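Long-range contact in prolyl endopeptidase (Myxococcus xanthus, PDB 2BKL), which probably cleaves oligopeptides on the carboxyl side of proline and, less readily, alanine, as a serine peptidase of the S9A family: residues W249-V254 / V268-K274. Sequence-based numbering, arbitrary orientation.
Sequences WSENDV and VKGVGAK. With ZAH (N-[(benzyloxy)carbonyl]-L-alanyl-L-proline), chain C.
Within one blade of the N-terminal β-propeller, 249-254 enters strand 251-257 while 268-274 leaves the blade's last, antiparallel strand, 265-269, for the next blade. W249 points its CB away from 268-274 and, with chi1 m, brings its indole to the ligand, W249 CZ2 lying 3.5 Å from ZAH N14. W249 O accepts a 2.9 Å hydrogen bond from K274 NZ, within reach of the long lysine (m, t, m, t). S250 is buried, its small side chain against H494 and R498, its O 3.4 Å from K274 CG. From E251 the backbone is extended. The E251 carboxylate (chi1 p) takes G272 N on OE1 at 2.8 Å and pairs with R247 through OE2; G272, at phi 68°, turns the loop. N252 N bonds A273 O (3.3 Å), while N252 OD1 accepts from Y275 N. D253 OD1, chi1 m, receives G270 N at 3.0 Å and forms a salt bridge with R247; a CB on G270 would clash with N252 O. V254 and V268 form a hydrogen-bonded pair (CA to CA 5.4 Å; V254 N to V268 O 2.9 Å), their β-branched side chains touching (V254 CG2 to V268 CG1, 4.2 Å). Side-chain carboxylates and an ammonium thus bind main-chain groups where regular pairing ends, tying the inter-blade loop to the strand after the ligand-contacting tryptophan.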
loop_
_atom_site.group_PDB
_atom_site.type_symbol
_atom_site.label_atom_id
_atom_site.label_comp_id
_atom_site.label_asym_id
_atom_site.label_seq_id
_atom_site.Cartn_x
_atom_site.Cartn_y
_atom_site.Cartn_z
ATOM N N TRP A 249 5.414 11.429 -4.515
ATOM C CA TRP A 249 4.363 11.624 -3.539
ATOM C C TRP A 249 4.419 13.032 -2.948
ATOM O O TRP A 249 3.799 13.302 -1.924
ATOM C CB TRP A 249 4.511 10.531 -2.454
ATOM C CG TRP A 249 4.050 9.184 -2.933
ATOM C CD1 TRP A 249 2.853 8.589 -2.654
ATOM C CD2 TRP A 249 4.710 8.299 -3.878
ATOM N NE1 TRP A 249 2.738 7.396 -3.312
ATOM C CE2 TRP A 249 3.863 7.193 -4.067
ATOM C CE3 TRP A 249 5.954 8.297 -4.521
ATOM C CZ2 TRP A 249 4.193 6.122 -4.886
ATOM C CZ3 TRP A 249 6.262 7.217 -5.375
ATOM C CH2 TRP A 249 5.393 6.158 -5.529
ATOM N N SER A 250 5.145 13.961 -3.570
ATOM C CA SER A 250 5.317 15.304 -2.979
ATOM C C SER A 250 4.854 16.451 -3.816
ATOM O O SER A 250 4.621 17.538 -3.281
ATOM C CB SER A 250 6.784 15.556 -2.654
ATOM O OG SER A 250 7.275 14.452 -1.918
ATOM N N GLU A 251 4.743 16.253 -5.121
ATOM C CA GLU A 251 4.294 17.340 -5.981
ATOM C C GLU A 251 3.683 16.799 -7.242
ATOM O O GLU A 251 3.952 15.665 -7.626
ATOM C CB GLU A 251 5.416 18.365 -6.246
ATOM C CG GLU A 251 6.508 17.916 -7.168
ATOM C CD GLU A 251 7.526 19.017 -7.505
ATOM O OE1 GLU A 251 7.906 19.852 -6.651
ATOM O OE2 GLU A 251 7.983 19.025 -8.656
ATOM N N ASN A 252 2.776 17.553 -7.816
ATOM C CA ASN A 252 2.202 17.192 -9.112
ATOM C C ASN A 252 1.710 18.402 -9.876
ATOM O O ASN A 252 1.531 19.475 -9.318
ATOM C CB ASN A 252 1.067 16.167 -8.964
ATOM C CG ASN A 252 -0.171 16.738 -8.314
ATOM O OD1 ASN A 252 -0.255 16.758 -7.082
ATOM N ND2 ASN A 252 -1.164 17.115 -9.114
ATOM N N ASP A 253 1.516 18.193 -11.170
ATOM C CA ASP A 253 0.861 19.142 -12.050
ATOM C C ASP A 253 -0.533 18.675 -12.334
ATOM O O ASP A 253 -0.826 17.471 -12.303
ATOM C CB ASP A 253 1.591 19.220 -13.380
ATOM C CG ASP A 253 3.025 19.659 -13.242
ATOM O OD1 ASP A 253 3.357 20.371 -12.267
ATOM O OD2 ASP A 253 3.884 19.324 -14.089
ATOM N N VAL A 254 -1.404 19.602 -12.723
ATOM C CA VAL A 254 -2.746 19.269 -13.172
ATOM C C VAL A 254 -3.055 19.995 -14.482
ATOM O O VAL A 254 -2.934 21.215 -14.543
ATOM C CB VAL A 254 -3.834 19.639 -12.129
ATOM C CG1 VAL A 254 -5.200 19.179 -12.624
ATOM C CG2 VAL A 254 -3.524 18.996 -10.786
ATOM N N VAL A 268 -2.433 23.997 -12.792
ATOM C CA VAL A 268 -1.376 24.377 -11.881
ATOM C C VAL A 268 -0.168 23.485 -12.070
ATOM O O VAL A 268 -0.287 22.291 -12.355
ATOM C CB VAL A 268 -1.858 24.349 -10.406
ATOM C CG1 VAL A 268 -2.322 22.958 -9.979
ATOM C CG2 VAL A 268 -0.775 24.849 -9.482
ATOM N N LYS A 269 1.012 24.094 -11.996
ATOM C CA LYS A 269 2.279 23.393 -12.020
ATOM C C LYS A 269 2.779 23.396 -10.587
ATOM O O LYS A 269 3.076 24.449 -10.025
ATOM C CB LYS A 269 3.254 24.124 -12.948
ATOM C CG LYS A 269 4.629 23.477 -13.088
ATOM C CD LYS A 269 5.134 23.539 -14.550
ATOM C CE LYS A 269 6.647 23.766 -14.633
ATOM N NZ LYS A 269 7.161 23.696 -16.041
ATOM N N GLY A 270 2.817 22.232 -9.959
ATOM C CA GLY A 270 3.191 22.158 -8.567
ATOM C C GLY A 270 4.685 22.314 -8.349
ATOM O O GLY A 270 5.498 21.706 -9.057
ATOM N N VAL A 271 5.021 23.150 -7.376
ATOM C CA VAL A 271 6.389 23.387 -6.947
ATOM C C VAL A 271 6.421 23.108 -5.460
ATOM O O VAL A 271 6.045 23.946 -4.635
ATOM C CB VAL A 271 6.823 24.831 -7.274
ATOM C CG1 VAL A 271 8.289 25.049 -6.878
ATOM C CG2 VAL A 271 6.604 25.115 -8.741
ATOM N N GLY A 272 6.755 21.872 -5.124
ATOM C CA GLY A 272 6.756 21.433 -3.750
ATOM C C GLY A 272 5.355 21.367 -3.143
ATOM O O GLY A 272 5.180 21.447 -1.924
ATOM N N ALA A 273 4.354 21.219 -4.005
ATOM C CA ALA A 273 2.952 21.112 -3.577
ATOM C C ALA A 273 2.191 20.139 -4.482
ATOM O O ALA A 273 2.520 19.994 -5.666
ATOM C CB ALA A 273 2.270 22.481 -3.610
ATOM N N LYS A 274 1.213 19.464 -3.887
ATOM C CA LYS A 274 0.309 18.563 -4.564
ATOM C C LYS A 274 -1.073 19.142 -4.648
ATOM O O LYS A 274 -1.478 19.939 -3.795
ATOM C CB LYS A 274 0.214 17.220 -3.840
ATOM C CG LYS A 274 1.480 16.458 -3.844
ATOM C CD LYS A 274 1.342 15.151 -3.049
ATOM C CE LYS A 274 1.354 15.436 -1.565
ATOM N NZ LYS A 274 1.328 14.195 -0.767
HETATM C C1 ZAH C . 6.819 -0.739 -1.267
HETATM O O2 ZAH C . 6.998 0.160 -0.196
HETATM C C3 ZAH C . 7.190 -0.126 -2.639
HETATM C C4 ZAH C . 8.673 0.248 -2.713
HETATM C C5 ZAH C . 8.775 1.704 -2.276
HETATM C C6 ZAH C . 7.431 2.333 -2.534
HETATM N N7 ZAH C . 6.587 1.200 -2.894
HETATM C C8 ZAH C . 5.334 1.345 -3.318
HETATM O O9 ZAH C . 4.678 0.259 -3.688
HETATM C C10 ZAH C . 4.747 2.730 -3.668
HETATM C C11 ZAH C . 4.238 3.260 -2.327
HETATM N N14 ZAH C . 3.635 2.634 -4.580
HETATM C C15 ZAH C . 3.817 2.379 -5.854
HETATM O O16 ZAH C . 5.015 2.290 -6.371
HETATM O O17 ZAH C . 2.658 2.237 -6.686
HETATM C C18 ZAH C . 2.948 1.798 -8.038
HETATM C C19 ZAH C . 1.679 1.382 -8.790
HETATM C C20 ZAH C . 0.711 2.351 -9.086
HETATM C C21 ZAH C . -0.454 1.984 -9.760
HETATM C C22 ZAH C . -0.637 0.657 -10.156
HETATM C C23 ZAH C . 0.337 -0.309 -9.885
HETATM C C24 ZAH C . 1.495 0.056 -9.198
#